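Local coordinates for protein mRNA export factor (Human herpesvirus 1, PDB 4YXP) that regulates viral gene expression, exports intronless viral mRNAs from the nucleus, inhibits cellular splicing and works as an intertwined homodimer, at the interface of chains A and B. Coordinates in Å, arbitrary orientation; residue numbers count along the deposited sequence, not the author numbering. Chains: chain A/B, mRNA export factor.

The interface of chains A and B. Residues chain A 73, 78, 120, 228-229; chain B 271-273.
B:Ser273 and A:Pro228 join the C-terminal tail of one subunit to the body of the other, a worked example of how an exchanged tail can be read largely through its backbone. The amide N of B:Ser273 donates to the carbonyl O of A:Pro228 at 2.9 Å, nearly straight at the hydrogen (163°). The amide sits above the carbonyl plane, 47° out of it, off the lone-pair directions.

A water carries a second polar link on the other flank of the tail. It lies 3.0 Å from the carbonyl O of A:Val73 and 2.8 Å from the amide N of B:Asn272, and it also meets the carbonyl O of B:Asn272. Both backbone polar groups of B:Asn272 are thereby tied to the loop just ahead of helix 75-91. The same O of A:Val73 lies 3.6 Å from the thiol SG of B:Cys271, where any S-H hydrogen bond is weak.

Van der Waals contact centres on the proline ring and the cysteine. With SG anti to the backbone N (chi1 -170°), the thiol of B:Cys271 reaches between A:Val73 and A:Pro228. Its SG lies 3.7 Å from ring atom CB of A:Pro228. Farther off, methyl CD2 of A:Leu78 faces the sulfur at 4.5 Å. The hydroxyl OG of B:Ser273 rests against CB and CG of the same proline, while the amide oxygen OD1 of B:Asn272 lies 3.7 Å from CA of A:Gly229, alongside the backbone leading into helix 230-241.

The tail closes the folded C-terminal domain of ICP27 and belongs to the segment important for homodimerization. By fastening it between the A:Val73 loop and the A:Pro228-A:Gly229 loop ahead of helix 230-241, this patch and its two-fold twin would help to hold the exchanged ends of the intertwined dimer.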
loop_
_atom_site.group_PDB
_atom_site.type_symbol
_atom_site.label_atom_id
_atom_site.label_comp_id
_atom_site.label_asym_id
_atom_site.label_seq_id
_atom_site.Cartn_x
_atom_site.Cartn_y
_atom_site.Cartn_z
ATOM N N VAL A 73 -23.408 -6.450 9.334
ATOM C CA VAL A 73 -24.827 -6.305 9.019
ATOM C C VAL A 73 -25.167 -7.223 7.853
ATOM O O VAL A 73 -24.319 -7.485 6.996
ATOM C CB VAL A 73 -25.196 -4.843 8.679
ATOM C CG1 VAL A 73 -24.874 -3.919 9.844
ATOM C CG2 VAL A 73 -24.475 -4.383 7.414
ATOM N N LEU A 78 -28.771 -3.523 5.867
ATOM C CA LEU A 78 -28.161 -2.383 5.197
ATOM C C LEU A 78 -29.210 -1.617 4.390
ATOM O O LEU A 78 -29.195 -0.387 4.341
ATOM C CB LEU A 78 -27.011 -2.846 4.296
ATOM C CG LEU A 78 -26.287 -1.763 3.495
ATOM C CD1 LEU A 78 -25.770 -0.652 4.402
ATOM C CD2 LEU A 78 -25.145 -2.379 2.699
ATOM N N ASP A 120 -15.655 -4.163 -0.426
ATOM C CA ASP A 120 -17.043 -4.608 -0.390
ATOM C C ASP A 120 -17.939 -3.600 0.329
ATOM O O ASP A 120 -19.093 -3.418 -0.055
ATOM C CB ASP A 120 -17.151 -5.978 0.278
ATOM C CG ASP A 120 -16.798 -7.115 -0.667
ATOM O OD1 ASP A 120 -17.271 -7.097 -1.825
ATOM O OD2 ASP A 120 -16.043 -8.022 -0.258
ATOM N N PRO A 228 -22.952 -8.377 -2.203
ATOM C CA PRO A 228 -22.029 -8.014 -1.119
ATOM C C PRO A 228 -21.124 -9.175 -0.702
ATOM O O PRO A 228 -21.614 -10.266 -0.405
ATOM C CB PRO A 228 -22.968 -7.614 0.021
ATOM C CG PRO A 228 -24.219 -7.174 -0.660
ATOM C CD PRO A 228 -24.351 -8.061 -1.861
ATOM N N GLY A 229 -19.817 -8.932 -0.691
ATOM C CA GLY A 229 -18.845 -9.957 -0.345
ATOM C C GLY A 229 -18.103 -10.530 -1.541
ATOM O O GLY A 229 -17.157 -11.309 -1.381
ATOM N N CYS B 271 -20.397 -6.155 5.390
ATOM C CA CYS B 271 -21.507 -6.852 4.750
ATOM C C CYS B 271 -21.003 -7.889 3.755
ATOM O O CYS B 271 -20.455 -7.551 2.706
ATOM C CB CYS B 271 -22.438 -5.863 4.048
ATOM S SG CYS B 271 -23.986 -6.610 3.484
ATOM N N ASN B 272 -21.196 -9.156 4.105
ATOM C CA ASN B 272 -20.786 -10.274 3.269
ATOM C C ASN B 272 -21.919 -11.292 3.207
ATOM O O ASN B 272 -22.196 -11.984 4.186
ATOM C CB ASN B 272 -19.504 -10.911 3.820
ATOM C CG ASN B 272 -18.985 -12.037 2.949
ATOM O OD1 ASN B 272 -19.696 -12.558 2.090
ATOM N ND2 ASN B 272 -17.736 -12.428 3.177
ATOM N N SER B 273 -22.575 -11.379 2.055
ATOM C CA SER B 273 -23.719 -12.267 1.889
ATOM C C SER B 273 -23.332 -13.657 1.389
ATOM O O SER B 273 -24.195 -14.518 1.238
ATOM C CB SER B 273 -24.726 -11.652 0.912
ATOM O OG SER B 273 -25.106 -10.352 1.317
HETATM O O HOH W 1 -22.845 -9.942 6.216
#